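Local coordinates for protein probable transcriptional regulator PhnF (Escherichia coli, PDB 2FA1) that is probably a DNA-binding transcriptional regulator of the GntR/HutC family, encoded in an operon for alkylphosphonate uptake and C-P lyase, and represented here by its C-terminal effector-binding domain, at residues L26-A32 against G45-L51; L74-L78 against F89-T94; A7-L13 against M153-M158. All coordinates share one frame; numbering follows the deposited sequence. Where two conformers were deposited one is given.

Contact 1: L26-A32 against G45-L51; sequences LSVLRPA and GENVIHL
Two antiparallel strands at one edge of the six-stranded sheet of the UTRA domain form this contact, V28 and R30 making hydrogen-bonded pairs with H50 and V48. V28 N donates to H50 O and H50 N returns a bond to V28 O at 2.8 Å; R30 and V48 exchange the same two bonds. Where the first strand ends and the second begins, A32 N reaches E46 O, and G45 N donates to A32 O at 2.8 Å. G45 has a positive phi, a backbone shape that suits glycine.

On the face that carries V28, R30, V48 and H50, the arginine crosses over to the histidine. Its CG stands between the backbone N and the carbonyl carbon (chi1 70°), and with chi2 extended this lays CD against H50 CB and ND1; the bend at chi3 then brings NH2 round to the ring edge. R30 NH2 donates to H50 ND1 at 3.0 Å, in the plane of the ring, although the bond is bent to 140° at the hydrogen and the two flat groups are turned 58° apart. ND1 therefore acts as acceptor, while NE2 is bonded to D66 OD1, so both ring nitrogens are held and the rotation of the imidazole is fixed.

The other face is largely apolar: L29 CD2 rests on I49 CG1 at 3.7 Å, and S27 CB on L51 CD1, S27 OG being bonded to K24. W75 of helix 75-78 packs on S27, L29 and I49 there, while Y68 stacks on the H50 ring and helix 34-40 meets A32 and V48 through A37 and L40.

Contact 2: L74-L78 against F89-T94; sequences LWPTL and FLREQT
F89, the first residue of the 89-94 segment, brings the rim of its ring to the backbone of T77: CE2 lies 3.3 Å from T77 O, which sits at the ring edge and in its plane. With CG anti to its own backbone N (chi1 178°), the phenyl reaches across to helix 75-78, and F81 meets the same ring edge-to-face. The next residue, L90, has a CD1 methyl that is the meeting point of two leucines, L74 CD2 at 4.2 Å and L78 CD2 at 4.3 Å; the L74 and L90 side chains cross at about a right angle. One turn on from F89, Q93 sets its CB 3.6 Å from T77 CG2, while its CG lies over one face of the F89 ring, toward the rim. T94 closes the series by setting its CG2 methyl 3.7 Å from T77 OG1. Its own hydroxyl turns back to the helix, OG1 donating to L90 O at 2.7 Å from above the carbonyl plane, as T94 N approaches the same oxygen from the opposite face; I96 N also bonds to T94 OG1.

T77 is thus a knob in a hole formed by F89, L90, Q93 and T94, with no hydrogen bond across the contact and with the leucines L74, L78 and L90 meeting through methyls beside it. Cohesion here probably rests mainly on shape and dispersion, perhaps with a weakly polar approach of ring C-H to T77 O.

Contact 3: A7-L13 against M153-M158; sequences ARFSQNL and MIEFTM
A two-stranded parallel sheet joins residues near the N-terminus of the chain to its C-terminal strand, F9 to N12 pairing in order with I154 to T157. Five backbone hydrogen bonds alternate between the strands: F9 N to M153 O, E155 N to F9 O, Q11 N to E155 O, T157 N to Q11 O, and L13 N to T157 O. The last, at 2.8 Å, is almost straight, with 178° at the hydrogen.

Apolar contacts fill the face of F9, Q11, I154 and F156, which is turned to the main sheet through L62, T149 and V129. F9 CB meets I154 CG1 at 3.9 Å. L13 crosses F156 at about a right angle, its CD1 3.9 Å from F156 CD1.

Polar ends mostly find partners beyond these strands. In one of its two conformers the Q11 side chain lies alongside F156 and points the same way, its NE2 3.8 Å from F156 CE1 and the amide and ring planes 52° apart; Q11 OE1 accepts from R55, which also makes a cation-pi contact with F9. On the opposite face, E155 forms salt bridges with R104 and R130 of the second subunit, and S10 OG bonds to that R104; F156 to M158 pair antiparallel with a strand of that chain, so the sheet continues across the dimer interface.

L13 CD2, swung out by a trans chi1 of -178°, lies 3.6 Å from M158 CE.

In the fold
Contacts 1 and 2 adjoin, their centres about 16 Å apart, and helix 75-78 joins them: W75 turns its indole to strand 23-31, with W75 CH2 3.6 Å from S27 O, while T77 on the same helix faces 89-94. I49 of strand 47-57 completes the junction, its CD1 lying 3.5 Å from W75 N. Contact 3 stands apart, its centre about 29 Å from that of contact 1, on the other side of the chain's centre, and about 27 Å from that of contact 2. It brings together residues from near the two chain ends and faces the second subunit, whereas no other chain of the assembly touches contacts 1 and 2.

Contact 1: L26-A32 against G45-L51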
loop_
_atom_site.group_PDB
_atom_site.type_symbol
_atom_site.label_atom_id
_atom_site.label_comp_id
_atom_site.label_asym_id
_atom_site.label_seq_id
_atom_site.Cartn_x
_atom_site.Cartn_y
_atom_site.Cartn_z
ATOM N N LEU A 26 -10.597 9.285 21.096
ATOM C CA LEU A 26 -11.495 10.432 21.214
ATOM C C LEU A 26 -12.657 10.215 20.287
ATOM O O LEU A 26 -12.497 9.593 19.264
ATOM C CB LEU A 26 -10.722 11.676 20.766
ATOM C CG LEU A 26 -10.894 13.161 21.219
ATOM C CD1 LEU A 26 -11.412 14.000 20.073
ATOM C CD2 LEU A 26 -11.497 13.540 22.586
ATOM N N SER A 27 -13.840 10.698 20.702
ATOM C CA SER A 27 -15.049 10.763 19.804
ATOM C C SER A 27 -15.635 12.154 20.058
ATOM O O SER A 27 -15.955 12.471 21.257
ATOM C CB SER A 27 -16.100 9.661 20.081
ATOM O OG SER A 27 -16.325 9.557 21.472
ATOM N N VAL A 28 -15.623 12.998 19.017
ATOM C CA VAL A 28 -16.092 14.373 19.185
ATOM C C VAL A 28 -16.800 14.845 17.957
ATOM O O VAL A 28 -16.606 14.285 16.893
ATOM C CB VAL A 28 -14.885 15.337 19.481
ATOM C CG1 VAL A 28 -14.320 15.067 20.889
ATOM C CG2 VAL A 28 -13.844 15.422 18.388
ATOM N N LEU A 29 -17.654 15.868 18.084
ATOM C CA LEU A 29 -18.074 16.576 16.886
ATOM C C LEU A 29 -17.117 17.728 16.641
ATOM O O LEU A 29 -16.735 18.452 17.593
ATOM C CB LEU A 29 -19.499 17.074 17.094
ATOM C CG LEU A 29 -20.567 15.962 17.292
ATOM C CD1 LEU A 29 -21.822 16.432 18.078
ATOM C CD2 LEU A 29 -20.983 15.476 15.960
ATOM N N ARG A 30 -16.731 17.960 15.403
ATOM C CA ARG A 30 -15.811 19.053 15.177
ATOM C C ARG A 30 -15.928 19.554 13.739
ATOM O O ARG A 30 -16.282 18.828 12.854
ATOM C CB ARG A 30 -14.373 18.563 15.444
ATOM C CG ARG A 30 -13.827 17.598 14.446
ATOM C CD ARG A 30 -12.640 16.877 15.032
ATOM N NE ARG A 30 -11.716 17.910 15.461
ATOM C CZ ARG A 30 -10.742 17.843 16.360
ATOM N NH1 ARG A 30 -10.083 18.980 16.574
ATOM N NH2 ARG A 30 -10.420 16.752 17.052
ATOM N N PRO A 31 -15.604 20.842 13.480
ATOM C CA PRO A 31 -15.589 21.320 12.106
ATOM C C PRO A 31 -14.610 20.584 11.192
ATOM O O PRO A 31 -13.486 20.290 11.618
ATOM C CB PRO A 31 -15.137 22.804 12.277
ATOM C CG PRO A 31 -15.609 23.126 13.616
ATOM C CD PRO A 31 -15.240 21.906 14.424
ATOM N N ALA A 32 -15.051 20.246 9.978
ATOM C CA ALA A 32 -14.263 19.619 8.939
ATOM C C ALA A 32 -13.169 20.580 8.423
ATOM O O ALA A 32 -13.439 21.748 8.048
ATOM C CB ALA A 32 -15.146 19.158 7.810
ATOM N N GLY A 45 -15.567 23.454 7.270
ATOM C CA GLY A 45 -16.170 24.061 8.431
ATOM C C GLY A 45 -17.456 23.434 9.040
ATOM O O GLY A 45 -17.783 23.657 10.230
ATOM N N GLU A 46 -18.227 22.691 8.246
ATOM C CA GLU A 46 -19.405 22.049 8.842
ATOM C C GLU A 46 -18.921 20.842 9.628
ATOM O O GLU A 46 -17.954 20.182 9.184
ATOM C CB GLU A 46 -20.447 21.582 7.812
ATOM C CG GLU A 46 -21.159 22.714 6.990
ATOM C CD GLU A 46 -21.750 23.844 7.834
ATOM O OE1 GLU A 46 -22.542 23.565 8.749
ATOM O OE2 GLU A 46 -21.425 25.033 7.566
ATOM N N ASN A 47 -19.664 20.538 10.697
ATOM C CA ASN A 47 -19.299 19.542 11.734
ATOM C C ASN A 47 -19.253 18.192 11.062
ATOM O O ASN A 47 -20.051 17.903 10.251
ATOM C CB ASN A 47 -20.241 19.501 12.956
ATOM C CG ASN A 47 -19.916 20.616 13.979
ATOM O OD1 ASN A 47 -18.838 21.185 13.914
ATOM N ND2 ASN A 47 -20.785 20.842 14.957
ATOM N N VAL A 48 -18.362 17.352 11.562
ATOM C CA VAL A 48 -18.323 15.917 11.219
ATOM C C VAL A 48 -18.094 15.216 12.587
ATOM O O VAL A 48 -17.837 15.867 13.580
ATOM C CB VAL A 48 -17.092 15.632 10.278
ATOM C CG1 VAL A 48 -17.284 16.300 8.815
ATOM C CG2 VAL A 48 -15.724 16.026 10.930
ATOM N N ILE A 49 -18.267 13.880 12.619
ATOM C CA ILE A 49 -17.976 13.108 13.821
ATOM C C ILE A 49 -16.533 12.662 13.584
ATOM O O ILE A 49 -16.241 12.064 12.572
ATOM C CB ILE A 49 -18.919 11.891 13.910
ATOM C CG1 ILE A 49 -20.382 12.351 14.154
ATOM C CG2 ILE A 49 -18.429 10.965 15.053
ATOM C CD1 ILE A 49 -21.378 11.138 13.922
ATOM N N HIS A 50 -15.678 12.961 14.548
ATOM C CA HIS A 50 -14.282 12.506 14.459
ATOM C C HIS A 50 -14.051 11.516 15.595
ATOM O O HIS A 50 -14.236 11.868 16.773
ATOM C CB HIS A 50 -13.446 13.752 14.725
ATOM C CG HIS A 50 -11.984 13.461 14.795
ATOM N ND1 HIS A 50 -11.099 14.274 15.460
ATOM C CD2 HIS A 50 -11.252 12.442 14.273
ATOM C CE1 HIS A 50 -9.881 13.761 15.358
ATOM N NE2 HIS A 50 -9.940 12.704 14.575
ATOM N N LEU A 51 -13.624 10.297 15.198
ATOM C CA LEU A 51 -13.198 9.261 16.171
ATOM C C LEU A 51 -11.736 9.025 15.900
ATOM O O LEU A 51 -11.363 8.845 14.725
ATOM C CB LEU A 51 -13.939 7.958 15.875
ATOM C CG LEU A 51 -15.015 7.758 16.921
ATOM C CD1 LEU A 51 -16.101 8.817 16.577
ATOM C CD2 LEU A 51 -15.619 6.400 16.874
#

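Contact 2: L74-L78 against F89-T94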
loop_
_atom_site.group_PDB
_atom_site.type_symbol
_atom_site.label_atom_id
_atom_site.label_comp_id
_atom_site.label_asym_id
_atom_site.label_seq_id
_atom_site.Cartn_x
_atom_site.Cartn_y
_atom_site.Cartn_z
ATOM N N LEU A 74 -25.325 9.633 13.034
ATOM C CA LEU A 74 -24.656 8.488 13.705
ATOM C C LEU A 74 -24.102 8.778 15.092
ATOM O O LEU A 74 -23.565 7.889 15.742
ATOM C CB LEU A 74 -23.515 7.940 12.819
ATOM C CG LEU A 74 -23.824 7.456 11.393
ATOM C CD1 LEU A 74 -22.578 7.112 10.644
ATOM C CD2 LEU A 74 -24.645 6.121 11.566
ATOM N N TRP A 75 -24.218 10.018 15.569
ATOM C CA TRP A 75 -23.624 10.355 16.825
ATOM C C TRP A 75 -24.084 9.522 18.052
ATOM O O TRP A 75 -23.235 9.214 18.891
ATOM C CB TRP A 75 -23.739 11.903 16.982
ATOM C CG TRP A 75 -23.128 12.465 18.207
ATOM C CD1 TRP A 75 -23.759 13.236 19.142
ATOM C CD2 TRP A 75 -21.753 12.338 18.635
ATOM N NE1 TRP A 75 -22.874 13.603 20.171
ATOM C CE2 TRP A 75 -21.630 13.064 19.864
ATOM C CE3 TRP A 75 -20.621 11.659 18.107
ATOM C CZ2 TRP A 75 -20.408 13.149 20.553
ATOM C CZ3 TRP A 75 -19.376 11.738 18.795
ATOM C CH2 TRP A 75 -19.284 12.480 20.017
ATOM N N PRO A 76 -25.408 9.231 18.199
ATOM C CA PRO A 76 -25.831 8.366 19.321
ATOM C C PRO A 76 -25.042 7.021 19.354
ATOM O O PRO A 76 -24.654 6.539 20.436
ATOM C CB PRO A 76 -27.351 8.137 19.015
ATOM C CG PRO A 76 -27.716 9.500 18.402
ATOM C CD PRO A 76 -26.603 9.666 17.414
ATOM N N THR A 77 -24.708 6.521 18.152
ATOM C CA THR A 77 -23.999 5.262 18.091
ATOM C C THR A 77 -22.533 5.450 18.323
ATOM O O THR A 77 -21.924 4.796 19.176
ATOM C CB THR A 77 -24.245 4.607 16.735
ATOM O OG1 THR A 77 -25.633 4.259 16.649
ATOM C CG2 THR A 77 -23.334 3.286 16.535
ATOM N N LEU A 78 -21.920 6.332 17.530
ATOM C CA LEU A 78 -20.445 6.446 17.554
ATOM C C LEU A 78 -19.875 6.964 18.879
ATOM O O LEU A 78 -18.720 6.642 19.281
ATOM C CB LEU A 78 -19.974 7.259 16.342
ATOM C CG LEU A 78 -20.196 6.572 15.021
ATOM C CD1 LEU A 78 -19.815 7.528 13.905
ATOM C CD2 LEU A 78 -19.465 5.155 14.875
ATOM N N PHE A 89 -18.385 -2.660 15.237
ATOM C CA PHE A 89 -19.279 -1.993 16.182
ATOM C C PHE A 89 -20.382 -1.263 15.425
ATOM O O PHE A 89 -21.551 -1.425 15.738
ATOM C CB PHE A 89 -18.486 -0.963 16.966
ATOM C CG PHE A 89 -19.345 -0.173 17.950
ATOM C CD1 PHE A 89 -19.792 -0.745 19.113
ATOM C CD2 PHE A 89 -19.705 1.133 17.652
ATOM C CE1 PHE A 89 -20.607 -0.017 19.974
ATOM C CE2 PHE A 89 -20.489 1.876 18.549
ATOM C CZ PHE A 89 -20.903 1.277 19.692
ATOM N N LEU A 90 -20.012 -0.455 14.435
ATOM C CA LEU A 90 -21.047 0.280 13.661
ATOM C C LEU A 90 -22.061 -0.702 13.019
ATOM O O LEU A 90 -23.306 -0.465 13.064
ATOM C CB LEU A 90 -20.344 1.054 12.589
ATOM C CG LEU A 90 -21.263 1.870 11.658
ATOM C CD1 LEU A 90 -22.138 2.884 12.432
ATOM C CD2 LEU A 90 -20.505 2.583 10.476
ATOM N N ARG A 91 -21.526 -1.810 12.472
ATOM C CA ARG A 91 -22.408 -2.782 11.803
ATOM C C ARG A 91 -23.311 -3.458 12.798
ATOM O O ARG A 91 -24.539 -3.541 12.544
ATOM C CB ARG A 91 -21.614 -3.813 10.972
ATOM C CG ARG A 91 -22.619 -4.642 10.086
ATOM C CD ARG A 91 -21.894 -5.819 9.488
ATOM N NE ARG A 91 -21.469 -6.639 10.609
ATOM C CZ ARG A 91 -20.221 -6.908 10.954
ATOM N NH1 ARG A 91 -19.182 -6.461 10.225
ATOM N NH2 ARG A 91 -20.026 -7.623 12.057
ATOM N N GLU A 92 -22.748 -3.847 13.943
ATOM C CA GLU A 92 -23.581 -4.532 14.972
ATOM C C GLU A 92 -24.668 -3.613 15.499
ATOM O O GLU A 92 -25.802 -4.063 15.814
ATOM C CB GLU A 92 -22.748 -4.962 16.124
ATOM C CG GLU A 92 -21.803 -6.133 15.707
ATOM C CD GLU A 92 -20.878 -6.520 16.834
ATOM O OE1 GLU A 92 -21.421 -6.847 17.923
ATOM O OE2 GLU A 92 -19.615 -6.504 16.651
ATOM N N GLN A 93 -24.341 -2.334 15.648
ATOM C CA GLN A 93 -25.294 -1.402 16.185
ATOM C C GLN A 93 -26.320 -0.881 15.177
ATOM O O GLN A 93 -27.463 -0.544 15.641
ATOM C CB GLN A 93 -24.550 -0.126 16.793
ATOM C CG GLN A 93 -23.664 -0.387 18.010
ATOM C CD GLN A 93 -24.490 -0.805 19.220
ATOM O OE1 GLN A 93 -24.274 -1.885 19.741
ATOM N NE2 GLN A 93 -25.443 0.014 19.626
ATOM N N THR A 94 -25.987 -0.790 13.858
ATOM C CA THR A 94 -26.874 -0.038 12.962
ATOM C C THR A 94 -27.163 -0.811 11.703
ATOM O O THR A 94 -28.024 -0.401 10.917
ATOM C CB THR A 94 -26.201 1.281 12.399
ATOM O OG1 THR A 94 -25.042 0.923 11.614
ATOM C CG2 THR A 94 -25.748 2.222 13.552
#

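Contact 3: A7-L13 against M153-M158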
loop_
_atom_site.group_PDB
_atom_site.type_symbol
_atom_site.label_atom_id
_atom_site.label_comp_id
_atom_site.label_asym_id
_atom_site.label_seq_id
_atom_site.Cartn_x
_atom_site.Cartn_y
_atom_site.Cartn_z
ATOM N N ALA A 7 8.042 -7.118 8.045
ATOM C CA ALA A 7 7.728 -6.436 9.284
ATOM C C ALA A 7 7.182 -7.431 10.284
ATOM O O ALA A 7 6.670 -8.501 9.924
ATOM C CB ALA A 7 6.748 -5.253 9.045
ATOM N N ARG A 8 7.311 -7.050 11.549
ATOM C CA ARG A 8 6.832 -7.813 12.698
ATOM C C ARG A 8 5.398 -8.230 12.530
ATOM O O ARG A 8 5.102 -9.419 12.696
ATOM C CB ARG A 8 7.033 -6.980 13.987
ATOM C CG ARG A 8 6.560 -7.604 15.290
ATOM C CD ARG A 8 7.535 -8.638 15.871
ATOM N NE ARG A 8 6.734 -9.716 16.440
ATOM C CZ ARG A 8 6.249 -9.728 17.674
ATOM N NH1 ARG A 8 6.560 -8.787 18.564
ATOM N NH2 ARG A 8 5.490 -10.742 18.039
ATOM N N PHE A 9 4.491 -7.298 12.182
ATOM C CA PHE A 9 3.039 -7.598 12.096
ATOM C C PHE A 9 2.511 -7.416 10.665
ATOM O O PHE A 9 3.014 -6.556 9.984
ATOM C CB PHE A 9 2.274 -6.644 13.008
ATOM C CG PHE A 9 2.634 -6.798 14.473
ATOM C CD1 PHE A 9 3.462 -5.873 15.082
ATOM C CD2 PHE A 9 2.197 -7.910 15.191
ATOM C CE1 PHE A 9 3.886 -6.022 16.425
ATOM C CE2 PHE A 9 2.579 -8.054 16.561
ATOM C CZ PHE A 9 3.379 -7.114 17.158
ATOM N N SER A 10 1.480 -8.171 10.241
ATOM C CA SER A 10 0.823 -7.983 8.893
ATOM C C SER A 10 -0.602 -7.543 9.076
ATOM O O SER A 10 -1.309 -8.076 9.950
ATOM C CB SER A 10 0.782 -9.279 8.045
ATOM O OG SER A 10 2.083 -9.750 7.735
ATOM N N GLN A 11 -1.062 -6.525 8.340
ATOM C CA GLN A 11 -2.476 -6.103 8.386
ATOM C C GLN A 11 -3.050 -6.148 6.970
ATOM O O GLN A 11 -2.443 -5.658 6.035
ATOM C CB GLN A 11 -2.704 -4.686 9.012
ATOM C CG GLN A 11 -2.667 -4.559 10.618
ATOM C CD GLN A 11 -2.677 -3.088 11.186
ATOM O OE1 GLN A 11 -2.874 -2.869 12.404
ATOM N NE2 GLN A 11 -2.497 -2.088 10.302
ATOM N N ASN A 12 -4.235 -6.732 6.821
ATOM C CA ASN A 12 -4.919 -6.760 5.542
ATOM C C ASN A 12 -5.368 -5.365 5.080
ATOM O O ASN A 12 -6.106 -4.620 5.753
ATOM C CB ASN A 12 -6.032 -7.828 5.612
ATOM C CG ASN A 12 -6.866 -7.962 4.341
ATOM O OD1 ASN A 12 -6.923 -7.099 3.468
ATOM N ND2 ASN A 12 -7.560 -9.112 4.252
ATOM N N LEU A 13 -4.893 -4.975 3.919
ATOM C CA LEU A 13 -5.130 -3.627 3.401
ATOM C C LEU A 13 -6.625 -3.452 3.203
ATOM O O LEU A 13 -7.142 -2.363 3.358
ATOM C CB LEU A 13 -4.335 -3.416 2.079
ATOM C CG LEU A 13 -4.441 -2.027 1.443
ATOM C CD1 LEU A 13 -3.766 -0.987 2.353
ATOM C CD2 LEU A 13 -3.809 -2.024 0.101
ATOM N N MET A 153 7.095 -1.777 11.925
ATOM C CA MET A 153 6.352 -2.779 12.679
ATOM C C MET A 153 5.158 -3.398 11.925
ATOM O O MET A 153 4.608 -4.462 12.264
ATOM C CB MET A 153 5.886 -2.149 14.002
ATOM C CG MET A 153 7.023 -1.729 14.903
ATOM S SD MET A 153 7.807 -3.170 15.667
ATOM C CE MET A 153 6.322 -3.930 16.193
ATOM N N ILE A 154 4.716 -2.730 10.881
ATOM C CA ILE A 154 3.548 -3.285 10.138
ATOM C C ILE A 154 3.737 -3.216 8.637
ATOM O O ILE A 154 4.202 -2.163 8.157
ATOM C CB ILE A 154 2.248 -2.542 10.534
ATOM C CG1 ILE A 154 1.715 -2.918 11.934
ATOM C CG2 ILE A 154 1.099 -2.894 9.545
ATOM C CD1 ILE A 154 0.676 -1.897 12.484
ATOM N N GLU A 155 3.431 -4.344 7.937
ATOM C CA GLU A 155 3.360 -4.417 6.471
ATOM C C GLU A 155 1.907 -4.742 6.090
ATOM O O GLU A 155 1.173 -5.408 6.851
ATOM C CB GLU A 155 4.380 -5.487 5.998
ATOM C CG GLU A 155 4.160 -6.022 4.566
ATOM C CD GLU A 155 5.313 -6.907 4.103
ATOM O OE1 GLU A 155 5.506 -7.963 4.747
ATOM O OE2 GLU A 155 6.023 -6.596 3.092
ATOM N N PHE A 156 1.451 -4.228 4.959
ATOM C CA PHE A 156 0.078 -4.476 4.519
ATOM C C PHE A 156 0.058 -5.578 3.522
ATOM O O PHE A 156 0.957 -5.680 2.706
ATOM C CB PHE A 156 -0.547 -3.240 3.893
ATOM C CG PHE A 156 -0.908 -2.161 4.921
ATOM C CD1 PHE A 156 -2.094 -2.259 5.614
ATOM C CD2 PHE A 156 -0.068 -1.052 5.118
ATOM C CE1 PHE A 156 -2.412 -1.270 6.629
ATOM C CE2 PHE A 156 -0.362 -0.075 6.085
ATOM C CZ PHE A 156 -1.545 -0.176 6.810
ATOM N N THR A 157 -1.027 -6.376 3.557
ATOM C CA THR A 157 -1.131 -7.465 2.576
ATOM C C THR A 157 -2.444 -7.316 1.809
ATOM O O THR A 157 -3.398 -6.748 2.325
ATOM C CB THR A 157 -1.114 -8.873 3.270
ATOM O OG1 THR A 157 -2.180 -8.932 4.213
ATOM C CG2 THR A 157 0.214 -9.063 4.001
ATOM N N MET A 158 -2.525 -7.895 0.618
ATOM C CA MET A 158 -3.821 -7.888 -0.065
ATOM C C MET A 158 -3.905 -9.166 -0.885
ATOM O O MET A 158 -2.903 -9.604 -1.469
ATOM C CB MET A 158 -3.980 -6.602 -0.905
ATOM C CG MET A 158 -5.041 -6.626 -1.975
ATOM S SD MET A 158 -5.225 -4.951 -2.556
ATOM C CE MET A 158 -3.497 -4.495 -2.547
#